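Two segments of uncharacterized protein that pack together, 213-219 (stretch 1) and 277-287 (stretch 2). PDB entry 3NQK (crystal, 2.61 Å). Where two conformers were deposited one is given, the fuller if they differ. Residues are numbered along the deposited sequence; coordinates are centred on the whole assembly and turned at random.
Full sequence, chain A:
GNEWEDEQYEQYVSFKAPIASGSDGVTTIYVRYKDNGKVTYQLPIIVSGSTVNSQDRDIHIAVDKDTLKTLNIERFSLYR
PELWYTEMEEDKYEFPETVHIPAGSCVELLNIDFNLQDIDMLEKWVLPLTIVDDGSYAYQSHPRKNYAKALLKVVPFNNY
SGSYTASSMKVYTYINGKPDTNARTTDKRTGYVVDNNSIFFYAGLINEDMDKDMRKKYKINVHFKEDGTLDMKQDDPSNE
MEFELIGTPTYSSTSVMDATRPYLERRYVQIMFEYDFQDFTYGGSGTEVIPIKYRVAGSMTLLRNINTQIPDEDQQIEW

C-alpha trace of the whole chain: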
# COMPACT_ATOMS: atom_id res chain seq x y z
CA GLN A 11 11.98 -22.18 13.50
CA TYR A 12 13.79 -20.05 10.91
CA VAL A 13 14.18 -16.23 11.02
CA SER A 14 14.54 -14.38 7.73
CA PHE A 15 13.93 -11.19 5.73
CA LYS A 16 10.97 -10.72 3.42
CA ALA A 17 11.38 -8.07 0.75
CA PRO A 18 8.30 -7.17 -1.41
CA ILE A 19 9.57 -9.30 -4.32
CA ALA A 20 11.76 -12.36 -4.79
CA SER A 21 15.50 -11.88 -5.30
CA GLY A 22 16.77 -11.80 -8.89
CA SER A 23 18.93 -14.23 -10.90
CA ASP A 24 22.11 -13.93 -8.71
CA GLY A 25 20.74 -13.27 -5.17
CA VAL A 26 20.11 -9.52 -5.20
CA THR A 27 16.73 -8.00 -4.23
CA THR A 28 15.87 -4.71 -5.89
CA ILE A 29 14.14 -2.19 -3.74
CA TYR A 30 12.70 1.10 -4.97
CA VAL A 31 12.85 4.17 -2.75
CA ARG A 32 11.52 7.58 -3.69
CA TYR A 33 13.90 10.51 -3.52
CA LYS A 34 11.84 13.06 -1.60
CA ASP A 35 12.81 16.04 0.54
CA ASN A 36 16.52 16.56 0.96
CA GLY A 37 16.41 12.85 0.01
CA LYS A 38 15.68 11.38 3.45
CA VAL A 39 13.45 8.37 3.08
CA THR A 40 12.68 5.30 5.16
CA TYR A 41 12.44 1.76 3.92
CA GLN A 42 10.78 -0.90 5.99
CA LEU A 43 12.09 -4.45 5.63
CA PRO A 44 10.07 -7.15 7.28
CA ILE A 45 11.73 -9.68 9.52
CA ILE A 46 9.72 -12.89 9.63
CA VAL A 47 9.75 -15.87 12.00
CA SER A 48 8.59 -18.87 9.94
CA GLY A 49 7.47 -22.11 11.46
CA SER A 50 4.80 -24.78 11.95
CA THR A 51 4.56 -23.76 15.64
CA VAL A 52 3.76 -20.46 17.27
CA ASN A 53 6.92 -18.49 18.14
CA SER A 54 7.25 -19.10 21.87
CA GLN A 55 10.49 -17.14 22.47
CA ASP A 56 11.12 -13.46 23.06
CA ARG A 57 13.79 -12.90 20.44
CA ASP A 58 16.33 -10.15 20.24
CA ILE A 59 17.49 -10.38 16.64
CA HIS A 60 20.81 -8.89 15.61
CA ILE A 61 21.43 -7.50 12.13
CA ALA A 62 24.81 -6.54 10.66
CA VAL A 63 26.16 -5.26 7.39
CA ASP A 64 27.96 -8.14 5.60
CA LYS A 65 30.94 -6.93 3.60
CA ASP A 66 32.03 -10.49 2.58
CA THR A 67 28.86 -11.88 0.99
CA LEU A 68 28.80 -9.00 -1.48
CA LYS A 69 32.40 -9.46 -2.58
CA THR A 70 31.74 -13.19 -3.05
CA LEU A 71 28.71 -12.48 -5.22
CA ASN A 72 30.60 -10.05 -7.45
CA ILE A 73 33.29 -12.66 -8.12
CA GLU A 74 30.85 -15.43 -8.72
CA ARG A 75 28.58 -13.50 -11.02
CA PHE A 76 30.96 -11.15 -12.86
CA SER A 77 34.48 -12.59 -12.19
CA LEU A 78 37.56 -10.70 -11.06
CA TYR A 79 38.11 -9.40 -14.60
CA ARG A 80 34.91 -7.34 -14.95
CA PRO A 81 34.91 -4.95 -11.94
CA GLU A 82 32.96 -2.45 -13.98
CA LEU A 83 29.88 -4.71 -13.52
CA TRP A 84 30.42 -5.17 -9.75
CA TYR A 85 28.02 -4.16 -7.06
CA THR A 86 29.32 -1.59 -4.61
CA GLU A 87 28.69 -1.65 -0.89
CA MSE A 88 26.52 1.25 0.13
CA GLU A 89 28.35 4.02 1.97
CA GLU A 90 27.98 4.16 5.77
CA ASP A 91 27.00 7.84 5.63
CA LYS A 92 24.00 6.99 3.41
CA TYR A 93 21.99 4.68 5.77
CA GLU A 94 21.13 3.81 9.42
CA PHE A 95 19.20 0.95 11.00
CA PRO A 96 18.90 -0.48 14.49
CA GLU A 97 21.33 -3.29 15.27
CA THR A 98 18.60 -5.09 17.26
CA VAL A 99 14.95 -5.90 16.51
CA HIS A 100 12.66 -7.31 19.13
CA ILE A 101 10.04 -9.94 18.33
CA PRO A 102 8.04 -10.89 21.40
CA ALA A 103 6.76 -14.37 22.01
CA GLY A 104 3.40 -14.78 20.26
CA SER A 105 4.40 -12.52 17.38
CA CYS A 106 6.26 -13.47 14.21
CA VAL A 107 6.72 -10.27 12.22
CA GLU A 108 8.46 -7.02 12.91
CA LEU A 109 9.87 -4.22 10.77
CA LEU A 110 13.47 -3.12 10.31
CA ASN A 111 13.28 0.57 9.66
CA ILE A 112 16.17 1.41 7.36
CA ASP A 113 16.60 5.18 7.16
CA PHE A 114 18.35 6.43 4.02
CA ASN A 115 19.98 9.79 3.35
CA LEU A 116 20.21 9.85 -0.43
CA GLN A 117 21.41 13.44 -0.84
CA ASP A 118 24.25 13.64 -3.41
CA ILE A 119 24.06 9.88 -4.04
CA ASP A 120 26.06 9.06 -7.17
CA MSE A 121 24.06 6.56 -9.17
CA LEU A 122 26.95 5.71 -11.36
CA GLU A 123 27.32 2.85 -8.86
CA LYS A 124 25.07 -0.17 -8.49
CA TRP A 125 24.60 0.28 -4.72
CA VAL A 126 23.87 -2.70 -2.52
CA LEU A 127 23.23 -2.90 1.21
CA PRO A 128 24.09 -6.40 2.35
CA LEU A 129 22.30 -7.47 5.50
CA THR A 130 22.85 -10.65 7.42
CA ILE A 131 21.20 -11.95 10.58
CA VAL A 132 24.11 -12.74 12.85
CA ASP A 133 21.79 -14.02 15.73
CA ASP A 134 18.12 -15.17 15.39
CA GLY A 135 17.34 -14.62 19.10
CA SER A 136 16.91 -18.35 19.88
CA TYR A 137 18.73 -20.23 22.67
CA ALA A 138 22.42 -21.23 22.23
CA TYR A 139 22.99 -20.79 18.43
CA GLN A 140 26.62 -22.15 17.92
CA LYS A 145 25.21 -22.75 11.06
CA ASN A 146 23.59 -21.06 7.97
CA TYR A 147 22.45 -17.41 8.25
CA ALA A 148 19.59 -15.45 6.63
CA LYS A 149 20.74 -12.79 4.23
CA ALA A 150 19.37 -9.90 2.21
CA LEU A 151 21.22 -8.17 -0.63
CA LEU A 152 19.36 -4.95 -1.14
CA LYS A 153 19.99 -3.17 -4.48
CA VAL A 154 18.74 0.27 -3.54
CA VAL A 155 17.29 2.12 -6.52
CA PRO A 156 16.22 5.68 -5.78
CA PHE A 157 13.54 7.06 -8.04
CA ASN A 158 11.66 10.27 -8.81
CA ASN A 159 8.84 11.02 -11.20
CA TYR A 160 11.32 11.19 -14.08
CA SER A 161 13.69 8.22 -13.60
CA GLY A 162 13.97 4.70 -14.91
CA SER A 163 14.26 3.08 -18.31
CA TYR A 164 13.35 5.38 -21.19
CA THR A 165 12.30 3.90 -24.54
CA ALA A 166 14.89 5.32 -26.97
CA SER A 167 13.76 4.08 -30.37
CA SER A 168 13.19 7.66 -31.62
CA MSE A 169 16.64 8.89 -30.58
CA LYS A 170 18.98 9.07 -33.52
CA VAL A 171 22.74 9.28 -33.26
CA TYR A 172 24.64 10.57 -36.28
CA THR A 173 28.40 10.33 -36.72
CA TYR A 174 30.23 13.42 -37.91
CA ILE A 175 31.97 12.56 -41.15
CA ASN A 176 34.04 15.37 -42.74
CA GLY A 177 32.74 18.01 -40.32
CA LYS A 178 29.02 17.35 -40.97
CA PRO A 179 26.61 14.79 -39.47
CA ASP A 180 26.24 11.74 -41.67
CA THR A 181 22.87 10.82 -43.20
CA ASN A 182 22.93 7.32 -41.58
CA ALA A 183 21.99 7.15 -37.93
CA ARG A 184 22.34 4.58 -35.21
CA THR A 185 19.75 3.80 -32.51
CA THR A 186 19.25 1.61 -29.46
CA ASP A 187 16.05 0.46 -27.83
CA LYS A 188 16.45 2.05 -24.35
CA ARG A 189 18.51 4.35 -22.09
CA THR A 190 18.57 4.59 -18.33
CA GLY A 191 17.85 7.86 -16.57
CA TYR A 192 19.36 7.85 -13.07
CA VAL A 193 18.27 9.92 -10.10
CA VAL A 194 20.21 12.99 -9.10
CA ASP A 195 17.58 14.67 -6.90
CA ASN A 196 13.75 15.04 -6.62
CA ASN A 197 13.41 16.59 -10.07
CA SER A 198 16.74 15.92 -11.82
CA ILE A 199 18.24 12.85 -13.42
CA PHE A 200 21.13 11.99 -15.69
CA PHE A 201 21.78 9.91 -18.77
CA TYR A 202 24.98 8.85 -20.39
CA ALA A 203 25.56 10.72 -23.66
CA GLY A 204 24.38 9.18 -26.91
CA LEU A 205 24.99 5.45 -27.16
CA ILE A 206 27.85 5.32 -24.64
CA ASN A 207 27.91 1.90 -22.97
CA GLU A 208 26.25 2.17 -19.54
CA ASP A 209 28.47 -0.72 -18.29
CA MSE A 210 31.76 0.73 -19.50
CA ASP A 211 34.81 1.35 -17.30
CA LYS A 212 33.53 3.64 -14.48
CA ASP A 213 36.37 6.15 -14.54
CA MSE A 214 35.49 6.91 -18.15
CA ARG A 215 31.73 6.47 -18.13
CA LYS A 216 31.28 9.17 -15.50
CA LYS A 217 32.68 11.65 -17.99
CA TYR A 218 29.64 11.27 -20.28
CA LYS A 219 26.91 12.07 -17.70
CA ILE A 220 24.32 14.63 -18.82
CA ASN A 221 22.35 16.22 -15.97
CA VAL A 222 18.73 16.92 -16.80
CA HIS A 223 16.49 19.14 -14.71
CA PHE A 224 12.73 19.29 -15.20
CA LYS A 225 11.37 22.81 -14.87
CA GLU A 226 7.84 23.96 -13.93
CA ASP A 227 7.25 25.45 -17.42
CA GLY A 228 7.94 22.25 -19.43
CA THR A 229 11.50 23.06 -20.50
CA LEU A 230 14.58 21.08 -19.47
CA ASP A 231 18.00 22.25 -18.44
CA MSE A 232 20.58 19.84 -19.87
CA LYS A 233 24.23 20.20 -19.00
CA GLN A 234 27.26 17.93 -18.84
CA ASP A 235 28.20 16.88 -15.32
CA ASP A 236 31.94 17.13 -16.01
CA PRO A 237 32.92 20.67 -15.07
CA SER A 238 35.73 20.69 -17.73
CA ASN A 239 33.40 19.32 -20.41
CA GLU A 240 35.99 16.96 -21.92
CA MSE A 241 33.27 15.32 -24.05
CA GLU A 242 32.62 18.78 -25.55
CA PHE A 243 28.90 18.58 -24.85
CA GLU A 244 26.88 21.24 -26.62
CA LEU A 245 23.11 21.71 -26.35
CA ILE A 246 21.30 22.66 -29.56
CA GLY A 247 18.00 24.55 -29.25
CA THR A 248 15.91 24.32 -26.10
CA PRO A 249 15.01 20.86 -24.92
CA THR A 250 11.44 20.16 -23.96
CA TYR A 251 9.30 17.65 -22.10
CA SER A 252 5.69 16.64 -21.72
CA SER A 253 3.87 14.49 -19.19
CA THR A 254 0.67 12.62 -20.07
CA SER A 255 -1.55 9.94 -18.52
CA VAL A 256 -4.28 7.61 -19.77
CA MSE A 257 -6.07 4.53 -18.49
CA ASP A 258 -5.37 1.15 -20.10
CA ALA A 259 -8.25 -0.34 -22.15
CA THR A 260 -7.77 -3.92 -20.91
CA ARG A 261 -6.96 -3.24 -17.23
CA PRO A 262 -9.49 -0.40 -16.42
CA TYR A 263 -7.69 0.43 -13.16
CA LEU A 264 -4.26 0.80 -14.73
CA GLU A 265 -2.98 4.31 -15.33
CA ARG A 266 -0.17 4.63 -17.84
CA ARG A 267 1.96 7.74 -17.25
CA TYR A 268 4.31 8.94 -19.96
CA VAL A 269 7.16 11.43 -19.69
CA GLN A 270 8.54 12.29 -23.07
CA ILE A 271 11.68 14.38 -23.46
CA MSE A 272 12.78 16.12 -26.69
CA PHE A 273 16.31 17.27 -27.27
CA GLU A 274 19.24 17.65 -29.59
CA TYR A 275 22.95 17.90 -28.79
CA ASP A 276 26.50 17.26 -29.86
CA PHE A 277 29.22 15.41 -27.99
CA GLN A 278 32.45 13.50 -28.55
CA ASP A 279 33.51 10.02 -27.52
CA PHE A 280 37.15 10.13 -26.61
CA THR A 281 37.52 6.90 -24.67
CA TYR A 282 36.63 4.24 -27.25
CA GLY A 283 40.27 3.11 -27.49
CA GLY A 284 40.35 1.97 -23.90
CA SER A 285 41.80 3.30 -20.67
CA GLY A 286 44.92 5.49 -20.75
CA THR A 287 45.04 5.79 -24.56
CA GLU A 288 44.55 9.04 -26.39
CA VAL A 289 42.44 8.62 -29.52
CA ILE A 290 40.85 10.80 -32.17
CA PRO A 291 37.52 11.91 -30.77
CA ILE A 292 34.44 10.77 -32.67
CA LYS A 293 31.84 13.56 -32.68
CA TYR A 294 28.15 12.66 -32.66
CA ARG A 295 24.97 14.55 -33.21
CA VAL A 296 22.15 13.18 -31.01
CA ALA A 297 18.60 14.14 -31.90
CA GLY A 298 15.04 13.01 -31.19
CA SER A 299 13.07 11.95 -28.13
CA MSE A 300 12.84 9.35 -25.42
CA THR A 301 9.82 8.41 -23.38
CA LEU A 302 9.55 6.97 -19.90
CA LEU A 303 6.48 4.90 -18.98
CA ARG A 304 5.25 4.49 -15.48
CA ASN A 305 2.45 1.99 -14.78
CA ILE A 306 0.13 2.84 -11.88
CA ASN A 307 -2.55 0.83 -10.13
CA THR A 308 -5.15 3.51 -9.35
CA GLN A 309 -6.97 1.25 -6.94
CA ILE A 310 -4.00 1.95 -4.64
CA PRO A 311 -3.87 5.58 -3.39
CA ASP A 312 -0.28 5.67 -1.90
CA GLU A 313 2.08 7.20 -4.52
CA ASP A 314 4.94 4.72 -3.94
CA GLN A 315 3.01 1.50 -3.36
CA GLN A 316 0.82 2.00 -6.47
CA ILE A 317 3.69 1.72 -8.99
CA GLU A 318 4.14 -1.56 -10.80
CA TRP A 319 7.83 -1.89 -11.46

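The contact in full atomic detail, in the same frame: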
# COMPACT_ATOMS: atom_id res chain seq x y z
N ASP A 213 35.58 4.91 -14.49
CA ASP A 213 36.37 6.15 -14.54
C ASP A 213 36.10 6.95 -15.82
O ASP A 213 36.16 8.19 -15.81
CB ASP A 213 37.87 5.85 -14.42
CG ASP A 213 38.31 5.67 -12.99
OD1 ASP A 213 37.65 6.24 -12.08
OD2 ASP A 213 39.35 5.00 -12.78
N MSE A 214 35.78 6.26 -16.89
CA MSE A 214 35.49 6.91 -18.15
C MSE A 214 34.01 7.19 -18.33
O MSE A 214 33.63 8.25 -18.82
CB MSE A 214 35.99 6.05 -19.29
CG MSE A 214 37.44 6.19 -19.49
SE MSE A 214 38.22 4.65 -20.21
CE MSE A 214 39.88 5.48 -20.82
N ARG A 215 33.16 6.27 -17.89
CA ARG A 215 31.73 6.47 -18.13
C ARG A 215 31.19 7.70 -17.40
O ARG A 215 30.33 8.39 -17.92
CB ARG A 215 30.90 5.18 -17.87
CG ARG A 215 30.15 5.14 -16.60
CD ARG A 215 29.08 4.01 -16.63
NE ARG A 215 29.66 2.67 -16.48
CZ ARG A 215 29.39 1.82 -15.48
NH1 ARG A 215 28.51 2.14 -14.53
NH2 ARG A 215 29.96 0.62 -15.46
N LYS A 216 31.76 8.03 -16.25
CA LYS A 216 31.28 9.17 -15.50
C LYS A 216 31.44 10.45 -16.31
O LYS A 216 30.67 11.39 -16.16
CB LYS A 216 31.97 9.29 -14.11
CG LYS A 216 33.48 9.62 -14.10
CD LYS A 216 34.01 9.77 -12.61
CE LYS A 216 35.56 9.77 -12.53
N LYS A 217 32.40 10.46 -17.22
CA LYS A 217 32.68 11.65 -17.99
C LYS A 217 31.58 12.00 -18.99
O LYS A 217 31.47 13.13 -19.39
CB LYS A 217 34.05 11.51 -18.68
CG LYS A 217 35.23 11.67 -17.67
CD LYS A 217 36.61 11.51 -18.30
CE LYS A 217 37.73 11.92 -17.30
NZ LYS A 217 37.49 13.29 -16.69
N TYR A 218 30.70 11.05 -19.29
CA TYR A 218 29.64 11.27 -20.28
C TYR A 218 28.26 11.52 -19.67
O TYR A 218 27.26 11.54 -20.39
CB TYR A 218 29.57 10.07 -21.23
CG TYR A 218 30.85 9.85 -22.02
CD1 TYR A 218 31.13 10.60 -23.15
CD2 TYR A 218 31.77 8.91 -21.63
CE1 TYR A 218 32.30 10.41 -23.86
CE2 TYR A 218 32.94 8.70 -22.35
CZ TYR A 218 33.21 9.46 -23.44
OH TYR A 218 34.40 9.26 -24.15
N LYS A 219 28.20 11.78 -18.36
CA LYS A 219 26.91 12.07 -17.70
C LYS A 219 26.32 13.40 -18.19
O LYS A 219 27.03 14.39 -18.29
CB LYS A 219 27.07 12.13 -16.16
CG LYS A 219 27.40 10.78 -15.49
CD LYS A 219 27.98 10.95 -14.05
CE LYS A 219 26.98 10.64 -12.95
NZ LYS A 219 27.63 10.60 -11.60
N PHE A 277 28.16 15.79 -28.93
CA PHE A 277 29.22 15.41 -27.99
C PHE A 277 30.25 14.56 -28.68
O PHE A 277 30.07 14.15 -29.82
CB PHE A 277 28.66 14.68 -26.79
CG PHE A 277 28.46 13.22 -27.01
CD1 PHE A 277 27.36 12.76 -27.69
CD2 PHE A 277 29.34 12.31 -26.45
CE1 PHE A 277 27.15 11.38 -27.87
CE2 PHE A 277 29.15 10.93 -26.63
CZ PHE A 277 28.05 10.48 -27.33
N GLN A 278 31.35 14.30 -28.00
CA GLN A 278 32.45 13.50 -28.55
C GLN A 278 32.74 12.35 -27.65
O GLN A 278 32.71 12.49 -26.43
CB GLN A 278 33.72 14.35 -28.66
CG GLN A 278 33.57 15.54 -29.53
CD GLN A 278 34.89 16.25 -29.78
OE1 GLN A 278 35.87 16.09 -29.01
NE2 GLN A 278 34.94 17.02 -30.85
N ASP A 279 33.08 11.20 -28.26
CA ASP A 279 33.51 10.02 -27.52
C ASP A 279 34.98 9.96 -27.69
O ASP A 279 35.48 9.86 -28.80
CB ASP A 279 32.83 8.75 -28.08
CG ASP A 279 33.37 7.46 -27.45
OD1 ASP A 279 34.44 7.50 -26.81
OD2 ASP A 279 32.75 6.39 -27.65
N PHE A 280 35.70 10.05 -26.58
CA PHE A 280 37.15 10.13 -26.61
C PHE A 280 37.79 9.04 -25.78
O PHE A 280 38.96 9.14 -25.41
CB PHE A 280 37.59 11.50 -26.11
CG PHE A 280 37.18 11.78 -24.71
CD1 PHE A 280 35.91 12.23 -24.43
CD2 PHE A 280 38.06 11.59 -23.66
CE1 PHE A 280 35.52 12.50 -23.13
CE2 PHE A 280 37.68 11.85 -22.36
CZ PHE A 280 36.41 12.30 -22.09
N THR A 281 37.05 7.98 -25.52
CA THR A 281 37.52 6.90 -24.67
C THR A 281 37.28 5.53 -25.28
O THR A 281 37.38 4.53 -24.61
CB THR A 281 36.81 6.96 -23.30
OG1 THR A 281 35.40 6.78 -23.48
CG2 THR A 281 37.06 8.27 -22.66
N TYR A 282 37.00 5.50 -26.58
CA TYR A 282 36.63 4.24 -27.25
C TYR A 282 37.85 3.33 -27.48
O TYR A 282 37.70 2.14 -27.77
CB TYR A 282 35.89 4.53 -28.58
CG TYR A 282 36.71 5.31 -29.59
CD1 TYR A 282 37.58 4.67 -30.45
CD2 TYR A 282 36.61 6.68 -29.68
CE1 TYR A 282 38.32 5.37 -31.38
CE2 TYR A 282 37.35 7.39 -30.60
CZ TYR A 282 38.21 6.73 -31.44
OH TYR A 282 38.98 7.43 -32.34
N GLY A 283 39.04 3.88 -27.29
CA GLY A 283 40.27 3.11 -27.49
C GLY A 283 40.69 2.34 -26.26
O GLY A 283 41.59 1.51 -26.31
N GLY A 284 40.02 2.61 -25.15
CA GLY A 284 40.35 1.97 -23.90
C GLY A 284 41.01 2.95 -22.95
O GLY A 284 41.31 4.10 -23.32
N SER A 285 41.26 2.47 -21.74
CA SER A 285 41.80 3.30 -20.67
C SER A 285 43.26 3.70 -20.92
O SER A 285 44.07 2.89 -21.39
CB SER A 285 41.68 2.58 -19.32
OG SER A 285 41.78 3.50 -18.24
N GLY A 286 43.56 4.98 -20.67
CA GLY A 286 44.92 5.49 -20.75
C GLY A 286 45.48 5.61 -22.16
O GLY A 286 46.70 5.68 -22.34
N THR A 287 44.61 5.61 -23.17
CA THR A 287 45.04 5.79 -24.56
C THR A 287 44.36 7.01 -25.12
O THR A 287 43.15 7.19 -24.93
CB THR A 287 44.70 4.57 -25.47
OG1 THR A 287 44.61 3.36 -24.69
CG2 THR A 287 45.76 4.42 -26.58

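The polar part of this contact converges on one atom, the hydroxyl of Tyr218. Although the CA-to-CB bond of Tyr218 points sideways, its long ring carries OH to the point where strand 277-279 gives way to loop. There the backbone amide of Phe280 donates a hydrogen bond to it (N to OH, 2.9 Å, with a favourable angle of 155° at the hydrogen), and Thr281 OG1 forms a second with Tyr218 OH at 2.8 Å. A phenol suits this buried place because its oxygen can both donate and accept, and threonine offers a matching hydroxyl on a short side chain that points toward the helical segment. Asp279 organises the same corner from within its own stretch: its OD1 accepts a nearly straight hydrogen bond from Thr281 N at 3.0 Å, bracing the backbone that presents OG1.

Aromatic and apolar packing surrounds this polar centre. The rings of Tyr218 and Phe280 lie obliquely, with centroids 5.4 Å apart and planes at 43°, so that Tyr218 OH sits over one face of the phenylalanine ring. At the edge of that ring the aliphatic part of Lys217 makes contact, CD lying 3.9 Å from Phe280 CZ; a lysine can thus lend its methylenes to packing in a partly exposed position. Tyr218 CD1 also meets Phe277 CE2 at 4.0 Å.

Met214, present as selenomethionine, makes the other large apolar contribution. Its CG rests 3.8 Å from Thr281 CG2, so Thr281 serves the contact with its methyl as well as its hydroxyl. The extended, unbranched side chain then reaches the loop beyond, where two consecutive beta turns, Thr281 to Gly284 and Gly284 to Thr287, meet. Met214 CE lies only 2.9 Å from Ser285 CA, very tight for two carbons, but Ser285 is poorly ordered and Met214 was deposited in two conformers, so this distance deserves caution.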